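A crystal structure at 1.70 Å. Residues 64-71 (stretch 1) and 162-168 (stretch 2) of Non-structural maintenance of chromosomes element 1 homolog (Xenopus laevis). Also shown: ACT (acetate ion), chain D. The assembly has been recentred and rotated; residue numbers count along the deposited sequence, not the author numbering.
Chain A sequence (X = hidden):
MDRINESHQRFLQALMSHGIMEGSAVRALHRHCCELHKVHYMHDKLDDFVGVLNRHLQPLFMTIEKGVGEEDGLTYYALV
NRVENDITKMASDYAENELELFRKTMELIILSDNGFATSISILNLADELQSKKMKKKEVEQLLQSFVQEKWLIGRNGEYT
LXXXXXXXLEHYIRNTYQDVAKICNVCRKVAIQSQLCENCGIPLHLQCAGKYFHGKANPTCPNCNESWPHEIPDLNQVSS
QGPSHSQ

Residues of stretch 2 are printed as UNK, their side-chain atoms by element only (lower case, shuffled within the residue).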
# COMPACT_ATOMS: atom_id res chain seq x y z
N ILE A 64 7.59 4.90 -13.12
CA ILE A 64 6.64 5.96 -12.82
C ILE A 64 6.13 6.47 -14.16
O ILE A 64 6.86 7.16 -14.89
CB ILE A 64 7.27 7.08 -11.99
CG1 ILE A 64 7.75 6.54 -10.64
CG2 ILE A 64 6.25 8.22 -11.79
CD1 ILE A 64 8.68 7.51 -9.87
N GLU A 65 4.90 6.10 -14.51
CA GLU A 65 4.27 6.45 -15.77
C GLU A 65 3.43 7.71 -15.62
O GLU A 65 2.97 8.04 -14.52
CB GLU A 65 3.40 5.30 -16.27
CG GLU A 65 4.10 4.35 -17.20
CD GLU A 65 4.23 4.91 -18.61
OE1 GLU A 65 4.11 6.14 -18.79
OE2 GLU A 65 4.44 4.12 -19.55
N LYS A 66 3.21 8.41 -16.73
CA LYS A 66 2.28 9.53 -16.80
C LYS A 66 1.12 9.18 -17.73
O LYS A 66 1.31 8.52 -18.76
CB LYS A 66 2.95 10.80 -17.34
CG LYS A 66 4.09 11.33 -16.53
CD LYS A 66 4.57 12.66 -17.12
CE LYS A 66 3.41 13.65 -17.26
NZ LYS A 66 3.83 14.92 -17.92
N GLY A 67 -0.08 9.62 -17.36
CA GLY A 67 -1.25 9.41 -18.18
C GLY A 67 -2.26 10.51 -17.95
O GLY A 67 -2.07 11.39 -17.12
N VAL A 68 -3.36 10.45 -18.70
CA VAL A 68 -4.43 11.44 -18.65
C VAL A 68 -5.73 10.75 -18.24
O VAL A 68 -6.07 9.69 -18.77
CB VAL A 68 -4.61 12.16 -20.00
CG1 VAL A 68 -5.80 13.10 -19.95
CG2 VAL A 68 -3.35 12.92 -20.36
N GLY A 69 -6.46 11.36 -17.30
CA GLY A 69 -7.74 10.80 -16.89
C GLY A 69 -8.77 10.95 -18.00
O GLY A 69 -8.93 12.03 -18.58
N GLU A 70 -9.46 9.85 -18.32
CA GLU A 70 -10.46 9.89 -19.39
C GLU A 70 -11.58 10.87 -19.07
O GLU A 70 -12.08 11.56 -19.97
CB GLU A 70 -11.04 8.49 -19.62
CG GLU A 70 -10.03 7.54 -20.19
CD GLU A 70 -10.67 6.26 -20.69
OE1 GLU A 70 -11.79 5.95 -20.25
OE2 GLU A 70 -10.03 5.58 -21.52
N GLU A 71 -11.99 10.94 -17.81
CA GLU A 71 -13.08 11.83 -17.44
C GLU A 71 -12.60 13.27 -17.29
O GLU A 71 -13.11 14.18 -17.95
CB GLU A 71 -13.74 11.36 -16.15
CG GLU A 71 -14.28 9.94 -16.21
CD GLU A 71 -15.38 9.70 -15.20
OE1 GLU A 71 -15.98 8.61 -15.21
OE2 GLU A 71 -15.66 10.62 -14.40
N UNK A 162 -10.08 2.33 -12.95
CA UNK A 162 -9.40 3.54 -12.50
C UNK A 162 -8.32 3.93 -13.51
O UNK A 162 -7.79 3.08 -14.23
c UNK A 162 -8.42 4.57 -10.38
n UNK A 162 -7.30 5.33 -10.68
c UNK A 162 -9.04 5.21 -9.36
n UNK A 162 -8.30 6.33 -9.08
c UNK A 162 -7.26 6.38 -9.88
c UNK A 162 -8.77 3.31 -11.11
N UNK A 163 -8.00 5.23 -13.56
CA UNK A 163 -6.85 5.66 -14.36
C UNK A 163 -5.61 4.83 -14.04
O UNK A 163 -4.87 4.43 -14.94
o UNK A 163 -7.75 7.89 -14.46
c UNK A 163 -6.58 7.14 -14.12
c UNK A 163 -5.41 7.61 -14.97
N UNK A 164 -5.39 4.53 -12.75
CA UNK A 164 -4.25 3.71 -12.37
C UNK A 164 -4.27 2.36 -13.07
O UNK A 164 -3.23 1.86 -13.52
n UNK A 164 -0.97 0.37 -6.76
c UNK A 164 -3.03 2.68 -10.39
c UNK A 164 -2.07 0.93 -7.24
n UNK A 164 -3.11 1.11 -6.45
n UNK A 164 -2.12 1.34 -8.51
c UNK A 164 -4.25 3.50 -10.86
c UNK A 164 -3.31 1.97 -9.09
N UNK A 165 -5.45 1.75 -13.16
CA UNK A 165 -5.57 0.44 -13.78
C UNK A 165 -5.27 0.52 -15.27
O UNK A 165 -4.55 -0.33 -15.81
c UNK A 165 -6.97 -0.11 -13.53
s UNK A 165 -7.15 -1.82 -14.07
N UNK A 166 -5.83 1.52 -15.96
CA UNK A 166 -5.56 1.67 -17.39
C UNK A 166 -4.07 1.91 -17.63
O UNK A 166 -3.47 1.35 -18.56
c UNK A 166 -6.42 2.80 -17.97
c UNK A 166 -8.82 3.73 -17.96
c UNK A 166 -7.89 2.51 -17.70
c UNK A 166 -6.12 2.98 -19.46
N UNK A 167 -3.44 2.74 -16.79
CA UNK A 167 -2.02 3.03 -16.96
C UNK A 167 -1.18 1.77 -16.82
O UNK A 167 -0.30 1.51 -17.65
c UNK A 167 0.02 6.92 -15.21
s UNK A 167 -1.77 6.77 -15.08
c UNK A 167 -2.11 5.51 -16.30
c UNK A 167 -1.58 4.10 -15.97
N UNK A 168 -1.47 0.96 -15.81
CA UNK A 168 -0.65 -0.24 -15.62
C UNK A 168 -0.97 -1.33 -16.64
O UNK A 168 -0.07 -2.04 -17.11
c UNK A 168 0.14 -2.32 -12.47
o UNK A 168 -0.73 -3.13 -12.08
c UNK A 168 0.16 -1.92 -13.92
c UNK A 168 -0.82 -0.79 -14.21
o UNK A 168 0.98 -1.79 -11.71
C ACT D . -2.04 1.01 -3.23
O ACT D . -2.70 0.03 -3.74
OXT ACT D . -0.78 1.15 -3.15
CH3 ACT D . -2.91 2.18 -2.66
O HOH W 1 -8.86 7.32 -16.85

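Position 162 carries one carbon and then a five-membered ring of three carbons and two nitrogens, and it touches nothing on stretch 1. An imidazole is unmistakable: H162. It sits at the N-cap, where its ND1 accepts a hydrogen bond from the backbone N of position 164 at 2.9 Å, nearly straight at 173°. An unprotonated ring nitrogen suits this place, because the first turn of a helix leaves amide groups without backbone acceptors.

Position 163 has a first carbon bearing one oxygen and one carbon; the oxygen lies near G69 CA. This small fork is threonine, T163. Its CA-to-CB bond points toward stretch 1, and OG1 lies 3.8 Å from G69 CA. A water bridges the rest of the gap, 2.7 Å from T163 OG1 and accepting from E70 N at 3.0 Å; a short polar side chain can hold this water while its methyl rests near V68 O.

At position 164 three carbons lead to a nitrogen and then to a carbon with two more nitrogens, and the chain touches nothing on stretch 1. This is the guanidinium of arginine, R164. Its extended chain instead carries NH1 to the acetate, donating to ACT O at 2.9 Å, with the oxygen at the edge of the guanidinium, where its N-H groups point.

Position 165 shows one carbon and one sulfur, and touches nothing on stretch 1: C165. It is buried, a small side chain on another side of the helix.

Position 166 has four carbons, forked at the first, with one arm two carbons long, and the end of that arm lies near E70. This is isoleucine, I166, whose CD1 comes within 4.2 Å of E70 CD, giving the glutamate's chain an apolar neighbour while its carboxylate oxygens are hydrogen-bonded elsewhere in the structure.

Position 167 is an unbranched run of two carbons, a sulfur and a final carbon, which reaches the strand backbone. Methionine, M167, fits: its slender chain lays CE 3.2 Å from E65 O and 3.5 Å from G67 N.

Position 168 has three carbons, the third carrying two oxygens, and touches nothing on stretch 1. It is glutamate, E168; its CA-to-CB bond points away from stretch 1, and both oxygens are hydrogen-bonded elsewhere in the structure.

The contact works by close packing, without a direct hydrogen bond between the stretches. Positions 163, 166 and 167 present one helical face, and M167 gives up the largest area. G67 makes room for it: a CB there would fall only 3.0 Å from M167 CG. Helix and strand cross at 120°, and beyond the strand's end the water links T163 to E70.

Stretch 2 162-168: HTRCIME
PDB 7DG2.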